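Local coordinates for tyrosine specific protein phosphatase (Trypanosoma cruzi, PDB 4AZ1), which probably hydrolyses phosphotyrosine in proteins, releasing phosphate, at residues A[6-11]-A[251-256]; A[240-245]-A[282-287]; A[16-21]-A[276-281]; A[82-87]-A[264-269]. All coordinates share one frame; numbering follows the deposited sequence.

Contact 1 of 4, residues A[6-11]-A[251-256]; sequences CFPFTK and LTDTTV
Cys6 to Pro8 lie against Leu251 to Asp253 in a partly buried loop-to-loop contact, where the N-terminal arm ahead of helix 14-30 crosses the turn that leads into helix 255-266. One backbone bond ties the two: Cys6 N donates to Leu251 O at 3.0 Å, almost straight at 176°, though the N-H comes from above the carbonyl plane. On the inner side Leu251 CD2 rests 3.8 Å from Phe7 CD1. Phe7 CG is anti to its backbone N (chi1 -162°), and the ring beyond it also meets Tyr281 and Leu284; a large apolar ring suits this half-covered place. On the outer side the Pro8 ring meets the Asp253 carboxylate, with CG 3.3 Å from OD1. Proline suits the start of the short 3-10 turn 8-10 because it has no N-H to satisfy. Asp253 OD1 also accepts from a water at 2.8 Å, and that water takes the N-H of Phe9 at 3.0 Å; the same oxygen forms a salt bridge with Arg20. Within the turn 252-255, Thr255 N bonds back to Thr252 O, and Thr252 N donates to Thr255 OG1 at 2.6 Å, a natural use of threonine beside a helix start. The arrangement is a type I beta turn at a helix entrance, overlaid by an N-terminal arm on the helical side of a tyrosine phosphatase domain.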
# COMPACT_ATOMS: atom_id res chain seq x y z
N CYS A 6 -9.09 -36.17 -27.91
CA CYS A 6 -9.25 -37.46 -27.24
C CYS A 6 -9.42 -37.17 -25.76
O CYS A 6 -8.50 -36.67 -25.10
CB CYS A 6 -8.03 -38.34 -27.49
SG CYS A 6 -8.11 -40.01 -26.74
N PHE A 7 -10.61 -37.44 -25.23
CA PHE A 7 -10.86 -37.21 -23.81
C PHE A 7 -11.62 -38.36 -23.15
O PHE A 7 -12.78 -38.21 -22.77
CB PHE A 7 -11.62 -35.90 -23.63
CG PHE A 7 -11.56 -35.35 -22.24
CD1 PHE A 7 -10.34 -35.06 -21.66
CD2 PHE A 7 -12.72 -35.13 -21.52
CE1 PHE A 7 -10.27 -34.56 -20.36
CE2 PHE A 7 -12.67 -34.62 -20.23
CZ PHE A 7 -11.44 -34.33 -19.65
N PRO A 8 -10.95 -39.51 -22.99
CA PRO A 8 -11.61 -40.72 -22.48
C PRO A 8 -12.12 -40.63 -21.03
O PRO A 8 -12.82 -41.55 -20.60
CB PRO A 8 -10.54 -41.81 -22.62
CG PRO A 8 -9.24 -41.08 -22.74
CD PRO A 8 -9.54 -39.76 -23.36
N PHE A 9 -11.81 -39.55 -20.31
CA PHE A 9 -12.30 -39.33 -18.94
C PHE A 9 -13.83 -39.44 -18.86
O PHE A 9 -14.39 -39.86 -17.83
CB PHE A 9 -11.85 -37.95 -18.47
CG PHE A 9 -12.19 -37.64 -17.04
CD1 PHE A 9 -11.35 -38.04 -16.01
CD2 PHE A 9 -13.33 -36.91 -16.73
CE1 PHE A 9 -11.64 -37.74 -14.69
CE2 PHE A 9 -13.64 -36.60 -15.40
CZ PHE A 9 -12.79 -37.03 -14.38
N THR A 10 -14.51 -39.07 -19.93
CA THR A 10 -15.98 -39.09 -19.95
C THR A 10 -16.52 -40.50 -20.14
O THR A 10 -17.73 -40.72 -20.03
CB THR A 10 -16.57 -38.19 -21.05
OG1 THR A 10 -16.00 -38.55 -22.32
CG2 THR A 10 -16.28 -36.72 -20.76
N LYS A 11 -15.64 -41.45 -20.41
CA LYS A 11 -16.06 -42.84 -20.57
C LYS A 11 -16.08 -43.61 -19.25
O LYS A 11 -16.70 -44.67 -19.14
CB LYS A 11 -15.17 -43.57 -21.58
CG LYS A 11 -15.38 -43.15 -23.03
CD LYS A 11 -14.77 -44.17 -23.98
CE LYS A 11 -14.78 -43.66 -25.42
NZ LYS A 11 -16.10 -43.09 -25.84
N LEU A 251 -6.63 -31.48 -27.19
CA LEU A 251 -6.97 -32.14 -25.94
C LEU A 251 -6.56 -33.61 -25.99
O LEU A 251 -6.87 -34.31 -26.96
CB LEU A 251 -8.47 -32.04 -25.68
CG LEU A 251 -9.01 -32.45 -24.30
CD1 LEU A 251 -8.36 -31.63 -23.19
CD2 LEU A 251 -10.52 -32.28 -24.26
N THR A 252 -5.85 -34.08 -24.98
CA THR A 252 -5.52 -35.50 -24.89
C THR A 252 -5.93 -36.02 -23.53
O THR A 252 -6.37 -35.25 -22.68
CB THR A 252 -4.02 -35.78 -25.08
OG1 THR A 252 -3.30 -35.31 -23.94
CG2 THR A 252 -3.48 -35.12 -26.38
N ASP A 253 -5.75 -37.31 -23.31
CA ASP A 253 -6.12 -37.93 -22.04
C ASP A 253 -5.28 -37.40 -20.88
O ASP A 253 -5.65 -37.53 -19.71
CB ASP A 253 -6.00 -39.47 -22.18
CG ASP A 253 -6.45 -40.22 -20.93
OD1 ASP A 253 -7.43 -39.79 -20.27
OD2 ASP A 253 -5.81 -41.24 -20.61
N THR A 254 -4.15 -36.76 -21.19
CA THR A 254 -3.21 -36.29 -20.17
C THR A 254 -3.13 -34.77 -20.07
O THR A 254 -2.36 -34.24 -19.27
CB THR A 254 -1.79 -36.84 -20.43
OG1 THR A 254 -1.30 -36.34 -21.68
CG2 THR A 254 -1.77 -38.36 -20.44
N THR A 255 -3.92 -34.07 -20.89
CA THR A 255 -3.89 -32.60 -20.92
C THR A 255 -3.99 -31.92 -19.55
O THR A 255 -3.21 -31.00 -19.27
CB THR A 255 -5.00 -32.02 -21.83
OG1 THR A 255 -4.82 -32.49 -23.16
CG2 THR A 255 -4.95 -30.50 -21.84
N VAL A 256 -4.92 -32.35 -18.70
CA VAL A 256 -5.09 -31.65 -17.42
C VAL A 256 -3.88 -31.84 -16.51
O VAL A 256 -3.36 -30.87 -15.94
CB VAL A 256 -6.36 -32.08 -16.66
CG1 VAL A 256 -6.53 -31.20 -15.41
CG2 VAL A 256 -7.59 -31.93 -17.54
O HOH W 1 -9.39 -37.83 -20.56

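Contact 2 of 4, residues A[240-245]-A[282-287]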
# COMPACT_ATOMS: atom_id res chain seq x y z
N TYR A 240 -8.35 -22.41 -18.46
CA TYR A 240 -8.09 -21.64 -19.69
C TYR A 240 -7.22 -22.47 -20.62
O TYR A 240 -7.53 -22.62 -21.81
CB TYR A 240 -7.37 -20.32 -19.39
CG TYR A 240 -6.81 -19.67 -20.65
CD1 TYR A 240 -7.63 -18.91 -21.48
CD2 TYR A 240 -5.47 -19.82 -21.01
CE1 TYR A 240 -7.13 -18.32 -22.66
CE2 TYR A 240 -4.96 -19.24 -22.18
CZ TYR A 240 -5.80 -18.49 -22.99
OH TYR A 240 -5.30 -17.90 -24.14
N ALA A 241 -6.11 -22.98 -20.09
CA ALA A 241 -5.18 -23.77 -20.90
C ALA A 241 -5.87 -25.00 -21.45
O ALA A 241 -5.85 -25.25 -22.66
CB ALA A 241 -3.97 -24.17 -20.08
N ALA A 242 -6.49 -25.78 -20.57
CA ALA A 242 -7.16 -26.99 -21.00
C ALA A 242 -8.21 -26.72 -22.08
O ALA A 242 -8.31 -27.47 -23.05
CB ALA A 242 -7.77 -27.74 -19.80
N LEU A 243 -8.96 -25.63 -21.92
CA LEU A 243 -10.01 -25.32 -22.90
C LEU A 243 -9.45 -24.83 -24.23
O LEU A 243 -10.06 -25.04 -25.27
CB LEU A 243 -11.02 -24.31 -22.34
CG LEU A 243 -12.01 -24.90 -21.33
CD1 LEU A 243 -12.64 -23.83 -20.46
CD2 LEU A 243 -13.08 -25.70 -22.05
N THR A 244 -8.28 -24.20 -24.19
CA THR A 244 -7.61 -23.78 -25.42
C THR A 244 -7.18 -25.01 -26.20
O THR A 244 -7.32 -25.06 -27.43
CB THR A 244 -6.39 -22.88 -25.13
OG1 THR A 244 -6.80 -21.71 -24.41
CG2 THR A 244 -5.73 -22.46 -26.44
N HIS A 245 -6.66 -26.03 -25.50
CA HIS A 245 -6.33 -27.29 -26.18
C HIS A 245 -7.56 -27.91 -26.83
O HIS A 245 -7.49 -28.42 -27.96
CB HIS A 245 -5.67 -28.27 -25.20
CG HIS A 245 -4.24 -27.93 -24.91
ND1 HIS A 245 -3.22 -28.19 -25.80
CD2 HIS A 245 -3.67 -27.31 -23.85
CE1 HIS A 245 -2.08 -27.76 -25.30
NE2 HIS A 245 -2.33 -27.23 -24.11
N LEU A 282 -14.13 -30.63 -14.53
CA LEU A 282 -15.55 -30.24 -14.58
C LEU A 282 -15.82 -29.19 -15.65
O LEU A 282 -16.84 -29.24 -16.33
CB LEU A 282 -16.01 -29.70 -13.22
CG LEU A 282 -15.93 -30.73 -12.09
CD1 LEU A 282 -16.40 -30.13 -10.75
CD2 LEU A 282 -16.72 -31.96 -12.46
N THR A 283 -14.91 -28.22 -15.79
CA THR A 283 -15.12 -27.21 -16.82
C THR A 283 -15.02 -27.84 -18.21
O THR A 283 -15.73 -27.44 -19.13
CB THR A 283 -14.14 -26.00 -16.71
OG1 THR A 283 -12.84 -26.37 -17.17
CG2 THR A 283 -14.05 -25.53 -15.28
N LEU A 284 -14.14 -28.83 -18.36
CA LEU A 284 -13.99 -29.49 -19.66
C LEU A 284 -15.27 -30.24 -19.98
O LEU A 284 -15.82 -30.13 -21.08
CB LEU A 284 -12.80 -30.45 -19.68
CG LEU A 284 -11.41 -29.81 -19.79
CD1 LEU A 284 -10.33 -30.85 -19.60
CD2 LEU A 284 -11.22 -29.09 -21.15
N MET A 285 -15.77 -30.96 -18.99
CA MET A 285 -17.02 -31.70 -19.15
C MET A 285 -18.18 -30.78 -19.51
O MET A 285 -18.91 -31.07 -20.46
CB MET A 285 -17.32 -32.52 -17.89
CG MET A 285 -16.29 -33.61 -17.63
SD MET A 285 -16.52 -34.42 -16.02
CE MET A 285 -17.97 -35.46 -16.40
N CYS A 286 -18.36 -29.69 -18.77
CA CYS A 286 -19.43 -28.73 -19.10
C CYS A 286 -19.31 -28.20 -20.53
O CYS A 286 -20.31 -28.16 -21.25
CB CYS A 286 -19.45 -27.57 -18.11
SG CYS A 286 -19.96 -28.05 -16.45
N ARG A 287 -18.11 -27.81 -20.94
CA ARG A 287 -17.91 -27.33 -22.31
C ARG A 287 -18.34 -28.39 -23.31
O ARG A 287 -18.92 -28.09 -24.35
CB ARG A 287 -16.46 -26.92 -22.55
CG ARG A 287 -16.15 -26.46 -23.98
CD ARG A 287 -16.88 -25.16 -24.34
NE ARG A 287 -16.36 -24.00 -23.61
CZ ARG A 287 -15.26 -23.34 -23.95
NH1 ARG A 287 -14.56 -23.71 -25.02
NH2 ARG A 287 -14.85 -22.29 -23.24
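Leu243 and Leu284 mark the closest backbone approach of two helices running in roughly the same direction, the axes of 240-245 and 282-287 passing 9.9 Å apart at a crossing angle of -36°. No hydrogen bond spans the gap; the contact is made by leucine methyls, an alanine and the folded chain of an arginine. Leu243 sits in the middle, and both its methyls meet Arg287. CD2 presses on Arg287, 3.6 Å from CB, and also lies over the centre of the guanidinium face, 3.7 Å above the plane. The arginine chain is bent at CD and NE (chi2 66°, chi3 69°) rather than extended, and the guanidinium beyond lies against the methyl. Its charged end is then held by salt bridges, NE to Glu207 and NH1 to Glu247, while the flat, weakly solvated face of the group is left to the leucine. Leu243 CD1 lies 3.9 Å from Arg287 NH2 and, more loosely, near Thr283 OG1, a hydroxyl already bonded to Ile280 O within its own helix, consistent with an apolar neighbour. Beside this, Leu284 reaches across with CD2, 3.9 Å from Ala242 CB. Alanine fits here because its short side chain lets the leucine methyl come close to the opposing backbone, 3.8 Å from Ala242 O. Leu210 and Val256 extend the apolar surroundings. Packing of two helices that run the same way at such an angle belongs here to the helical side of the tyrosine phosphatase fold, where the helix that follows the phosphate-binding loop, 232-247, lies beside helix 274-288.

Contact 3 of 4, residues A[16-21]-A[276-281]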
# COMPACT_ATOMS: atom_id res chain seq x y z
N ALA A 16 -14.94 -44.14 -10.87
CA ALA A 16 -13.62 -44.18 -11.49
C ALA A 16 -13.11 -42.76 -11.80
O ALA A 16 -11.91 -42.48 -11.65
CB ALA A 16 -13.64 -45.03 -12.76
N GLN A 17 -14.01 -41.88 -12.22
CA GLN A 17 -13.63 -40.49 -12.46
C GLN A 17 -13.13 -39.84 -11.17
O GLN A 17 -12.09 -39.20 -11.16
CB GLN A 17 -14.81 -39.69 -13.01
CG GLN A 17 -15.20 -40.02 -14.44
CD GLN A 17 -16.47 -39.30 -14.86
OE1 GLN A 17 -17.26 -38.86 -14.01
NE2 GLN A 17 -16.67 -39.15 -16.17
N TYR A 18 -13.88 -40.02 -10.09
CA TYR A 18 -13.51 -39.43 -8.81
C TYR A 18 -12.16 -39.97 -8.33
O TYR A 18 -11.31 -39.21 -7.86
CB TYR A 18 -14.60 -39.69 -7.77
CG TYR A 18 -14.33 -39.04 -6.42
CD1 TYR A 18 -13.55 -39.68 -5.47
CD2 TYR A 18 -14.87 -37.81 -6.11
CE1 TYR A 18 -13.31 -39.11 -4.24
CE2 TYR A 18 -14.63 -37.22 -4.88
CZ TYR A 18 -13.85 -37.88 -3.95
OH TYR A 18 -13.60 -37.32 -2.71
N GLU A 19 -11.96 -41.28 -8.48
CA GLU A 19 -10.74 -41.95 -8.06
C GLU A 19 -9.51 -41.57 -8.90
O GLU A 19 -8.40 -41.49 -8.39
CB GLU A 19 -10.94 -43.47 -8.09
CG GLU A 19 -11.83 -43.98 -6.96
CD GLU A 19 -11.99 -45.49 -6.97
OE1 GLU A 19 -11.29 -46.17 -7.77
OE2 GLU A 19 -12.80 -46.00 -6.17
N ARG A 20 -9.72 -41.40 -10.20
CA ARG A 20 -8.64 -40.97 -11.08
C ARG A 20 -8.19 -39.54 -10.73
O ARG A 20 -6.99 -39.27 -10.68
CB ARG A 20 -9.07 -41.03 -12.55
CG ARG A 20 -8.10 -40.29 -13.46
CD ARG A 20 -8.39 -40.48 -14.93
NE ARG A 20 -7.79 -39.39 -15.70
CZ ARG A 20 -7.75 -39.32 -17.02
NH1 ARG A 20 -8.27 -40.29 -17.76
NH2 ARG A 20 -7.18 -38.27 -17.61
N VAL A 21 -9.14 -38.65 -10.47
CA VAL A 21 -8.78 -37.28 -10.08
C VAL A 21 -7.96 -37.30 -8.79
O VAL A 21 -6.88 -36.72 -8.73
CB VAL A 21 -9.99 -36.34 -9.93
CG1 VAL A 21 -9.53 -34.92 -9.54
CG2 VAL A 21 -10.77 -36.26 -11.24
N GLN A 276 -9.89 -28.27 -6.34
CA GLN A 276 -9.55 -27.24 -7.33
C GLN A 276 -9.04 -27.89 -8.62
O GLN A 276 -9.29 -27.40 -9.70
CB GLN A 276 -8.53 -26.23 -6.76
CG GLN A 276 -9.14 -25.28 -5.71
CD GLN A 276 -8.08 -24.65 -4.83
OE1 GLN A 276 -6.89 -24.95 -4.98
NE2 GLN A 276 -8.49 -23.80 -3.88
N TYR A 277 -8.32 -29.01 -8.49
CA TYR A 277 -7.84 -29.76 -9.64
C TYR A 277 -9.03 -30.42 -10.34
O TYR A 277 -9.15 -30.44 -11.58
CB TYR A 277 -6.81 -30.81 -9.17
CG TYR A 277 -6.21 -31.67 -10.27
CD1 TYR A 277 -5.31 -31.13 -11.19
CD2 TYR A 277 -6.52 -33.01 -10.37
CE1 TYR A 277 -4.74 -31.92 -12.20
CE2 TYR A 277 -5.97 -33.82 -11.38
CZ TYR A 277 -5.07 -33.26 -12.28
OH TYR A 277 -4.52 -34.05 -13.27
N PHE A 278 -9.94 -30.95 -9.52
CA PHE A 278 -11.18 -31.51 -10.03
C PHE A 278 -11.95 -30.50 -10.89
O PHE A 278 -12.46 -30.86 -11.97
CB PHE A 278 -12.04 -31.97 -8.86
CG PHE A 278 -12.76 -33.24 -9.13
CD1 PHE A 278 -13.42 -33.44 -10.34
CD2 PHE A 278 -12.77 -34.26 -8.18
CE1 PHE A 278 -14.09 -34.63 -10.60
CE2 PHE A 278 -13.43 -35.47 -8.43
CZ PHE A 278 -14.09 -35.65 -9.64
N VAL A 279 -12.02 -29.24 -10.45
CA VAL A 279 -12.77 -28.22 -11.20
C VAL A 279 -12.30 -28.10 -12.67
O VAL A 279 -13.12 -27.87 -13.56
CB VAL A 279 -12.80 -26.84 -10.47
CG1 VAL A 279 -13.52 -25.77 -11.33
CG2 VAL A 279 -13.52 -26.95 -9.13
N ILE A 280 -11.01 -28.29 -12.93
CA ILE A 280 -10.55 -28.22 -14.32
C ILE A 280 -11.23 -29.31 -15.17
O ILE A 280 -11.71 -29.01 -16.26
CB ILE A 280 -9.02 -28.27 -14.48
CG1 ILE A 280 -8.35 -27.21 -13.61
CG2 ILE A 280 -8.61 -28.09 -15.96
CD1 ILE A 280 -6.85 -27.42 -13.43
N TYR A 281 -11.31 -30.54 -14.67
CA TYR A 281 -12.05 -31.58 -15.39
C TYR A 281 -13.53 -31.21 -15.57
O TYR A 281 -14.12 -31.48 -16.62
CB TYR A 281 -11.95 -32.94 -14.69
CG TYR A 281 -10.67 -33.70 -14.98
CD1 TYR A 281 -10.56 -34.49 -16.11
CD2 TYR A 281 -9.59 -33.65 -14.10
CE1 TYR A 281 -9.38 -35.20 -16.38
CE2 TYR A 281 -8.42 -34.34 -14.36
CZ TYR A 281 -8.33 -35.13 -15.50
OH TYR A 281 -7.17 -35.84 -15.76
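Val21 stands over one face of the Phe278 ring, its CG2 methyl 3.7 Å from the ring centroid and close to the ring normal, a clear CH-pi contact. The other methyl, CG1, is anti to the backbone N, and that places it at the edge of the Tyr277 ring, 3.7 Å from CD2, while it also touches Phe278. A beta-branched residue suits the site because its two methyls reach three rings, Tyr277, Phe278 and Tyr281. Tyr18 approaches Phe278 from the rim, with CD2 3.6 Å from CE2, and the two ring planes lie at 49°, an oblique pairing. Farther along, Arg20 runs out extended, and NH2 donates to Tyr281 OH at 3.1 Å through a bent bond of 146°; the guanidinium and phenol planes are nearly perpendicular. Arg20 NH1 forms a salt bridge with Asp253, and NE another with Glu24 OE2. Glu24 OE1 bonds the hydroxyls of both Tyr277 and Tyr281, giving partners to polar atoms in buried side chains. The tyrosines thus present aromatic carbon to the core and hydroxyls to the charged groups. Leu295 and Leu299 of helix 293-299 continue the apolar side at Phe278. The result is a steep crossing, the helix directions 128° apart and the axes 10.7 Å from each other, that lays the N-terminal helix 14-30 across helix 274-288 of the phosphatase fold.

Contact 4 of 4, residues A[82-87]-A[264-269]; sequences IDLDLP and RRQRFG
Gln266 grips the backbone of Asp83 with both ends of its amide, a side-chain amide bonded to both polar atoms of one backbone residue, in the tyrosine phosphatase fold; it joins the C-terminal part of helix 255-266 to the loop linking edge strand 79-82 of the central sheet to strand 90-93. OE1 takes Asp83 N-H at 2.7 Å in a nearly straight bond of 170°. NE2 donates back to Asp83 O at 3.0 Å, less favourably, at 136° and well above that carbonyl's plane. Glutamine suits the place because it is both donor and acceptor, and its chain, extended beyond CG (chi2 174°), is long enough to carry the amide to the loop. NE2 has a further partner in Ala262 O, within its own helix, and so has two acceptors. Nearer the backbone, Ile82 CD1 sits 4.0 Å from both Gln266 CB and Arg267 CB. Leu84 CD2 comes to 4.1 Å of Gln266 NE2; Leu84 also touches Met263 and Ala241. Farther out, Arg267 leads away to Asn80 and Asn78 and to the carbonyls of Ala228 and Gly229, which lie in the phosphate-binding signature loop of the family; the neighbourhood thus connects that loop to the sheet edge. On the loop's own side, Ile82 pairs by its backbone with Phe90, and Ile82 CA lies 3.6 Å from Gln266 OE1.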
# COMPACT_ATOMS: atom_id res chain seq x y z
N ILE A 82 3.17 -16.97 -15.84
CA ILE A 82 2.82 -18.30 -16.32
C ILE A 82 2.71 -18.32 -17.83
O ILE A 82 1.88 -17.62 -18.40
CB ILE A 82 1.52 -18.81 -15.70
CG1 ILE A 82 1.52 -18.59 -14.18
CG2 ILE A 82 1.32 -20.30 -16.06
CD1 ILE A 82 2.51 -19.47 -13.44
N ASP A 83 3.53 -19.14 -18.48
CA ASP A 83 3.53 -19.24 -19.94
C ASP A 83 3.33 -20.70 -20.33
O ASP A 83 4.14 -21.56 -19.99
CB ASP A 83 4.86 -18.71 -20.49
CG ASP A 83 4.95 -18.78 -22.03
OD1 ASP A 83 3.95 -18.49 -22.72
OD2 ASP A 83 6.04 -19.11 -22.53
N LEU A 84 2.23 -20.98 -21.04
CA LEU A 84 1.95 -22.35 -21.48
C LEU A 84 1.89 -22.47 -23.01
O LEU A 84 1.24 -23.38 -23.52
CB LEU A 84 0.63 -22.84 -20.88
CG LEU A 84 0.57 -22.86 -19.35
CD1 LEU A 84 -0.86 -22.67 -18.84
CD2 LEU A 84 1.15 -24.16 -18.81
N ASP A 85 2.56 -21.56 -23.73
CA ASP A 85 2.58 -21.59 -25.20
C ASP A 85 1.17 -21.37 -25.74
O ASP A 85 0.73 -22.05 -26.67
CB ASP A 85 3.14 -22.92 -25.74
CG ASP A 85 4.60 -23.13 -25.39
OD1 ASP A 85 5.38 -22.15 -25.45
OD2 ASP A 85 4.97 -24.28 -25.06
N LEU A 86 0.45 -20.45 -25.12
CA LEU A 86 -0.92 -20.15 -25.51
C LEU A 86 -1.00 -18.67 -25.86
O LEU A 86 -0.00 -17.95 -25.68
CB LEU A 86 -1.87 -20.52 -24.38
CG LEU A 86 -1.86 -22.00 -24.01
CD1 LEU A 86 -2.78 -22.23 -22.84
CD2 LEU A 86 -2.26 -22.86 -25.19
N PRO A 87 -2.15 -18.21 -26.40
CA PRO A 87 -2.20 -16.80 -26.80
C PRO A 87 -2.02 -15.85 -25.63
O PRO A 87 -1.47 -14.76 -25.80
CB PRO A 87 -3.61 -16.67 -27.38
CG PRO A 87 -3.85 -18.00 -28.01
CD PRO A 87 -3.26 -18.98 -26.99
N ARG A 264 2.98 -25.80 -12.36
CA ARG A 264 3.73 -26.04 -11.13
C ARG A 264 5.23 -25.79 -11.25
O ARG A 264 5.88 -25.39 -10.28
CB ARG A 264 3.46 -27.46 -10.60
CG ARG A 264 2.30 -27.49 -9.65
CD ARG A 264 1.81 -28.89 -9.26
NE ARG A 264 0.71 -28.74 -8.31
CZ ARG A 264 0.82 -28.97 -7.00
NH1 ARG A 264 1.96 -29.43 -6.50
NH2 ARG A 264 -0.23 -28.78 -6.20
N ARG A 265 5.79 -26.01 -12.44
CA ARG A 265 7.21 -25.74 -12.66
C ARG A 265 7.47 -24.25 -12.67
O ARG A 265 8.61 -23.81 -12.49
CB ARG A 265 7.69 -26.34 -13.99
CG ARG A 265 7.83 -27.85 -14.01
CD ARG A 265 8.48 -28.33 -15.33
NE ARG A 265 7.56 -28.31 -16.47
CZ ARG A 265 6.77 -29.32 -16.82
NH1 ARG A 265 6.77 -30.46 -16.12
NH2 ARG A 265 5.97 -29.21 -17.87
N GLN A 266 6.43 -23.46 -12.89
CA GLN A 266 6.61 -22.02 -13.05
C GLN A 266 6.19 -21.25 -11.80
O GLN A 266 6.61 -20.12 -11.58
CB GLN A 266 5.84 -21.52 -14.27
CG GLN A 266 6.33 -22.08 -15.61
CD GLN A 266 5.43 -21.67 -16.75
OE1 GLN A 266 5.47 -20.53 -17.21
NE2 GLN A 266 4.58 -22.59 -17.21
N ARG A 267 5.34 -21.87 -10.98
CA ARG A 267 4.97 -21.32 -9.67
C ARG A 267 4.65 -22.48 -8.74
O ARG A 267 3.62 -23.14 -8.89
CB ARG A 267 3.76 -20.38 -9.78
CG ARG A 267 3.33 -19.75 -8.44
CD ARG A 267 2.39 -18.56 -8.66
NE ARG A 267 1.76 -18.07 -7.44
CZ ARG A 267 2.28 -17.14 -6.63
NH1 ARG A 267 3.47 -16.61 -6.90
NH2 ARG A 267 1.61 -16.75 -5.54
N PHE A 268 5.54 -22.73 -7.79
CA PHE A 268 5.43 -23.89 -6.91
C PHE A 268 4.05 -24.01 -6.27
O PHE A 268 3.54 -23.05 -5.68
CB PHE A 268 6.48 -23.82 -5.82
CG PHE A 268 6.53 -25.05 -4.96
CD1 PHE A 268 7.29 -26.14 -5.36
CD2 PHE A 268 5.81 -25.11 -3.77
CE1 PHE A 268 7.33 -27.30 -4.59
CE2 PHE A 268 5.84 -26.27 -2.99
CZ PHE A 268 6.60 -27.36 -3.41
N GLY A 269 3.43 -25.18 -6.40
CA GLY A 269 2.21 -25.46 -5.67
C GLY A 269 0.92 -25.10 -6.38
O GLY A 269 -0.16 -25.24 -5.79

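From the N terminus, contact 1 closes a loop of about 240 residues, 6-11 to 251-256, and contact 3 an even longer one of about 255, 16-21 to 276-281; because their segments alternate along the chain, they cross. They meet directly through the Arg20 to Asp253 salt bridge, so arm and helix 14-30 are fixed together on helices 255-266 and 274-288. Contact 4, from the loop after strand 79-82, is nested inside contact 3 and crosses contact 1. Contact 2 closes a short loop of 36 residues and crosses the other three. It touches contact 4 where Ala241 meets Leu84 and Leu86, joining sheet edge to helical side.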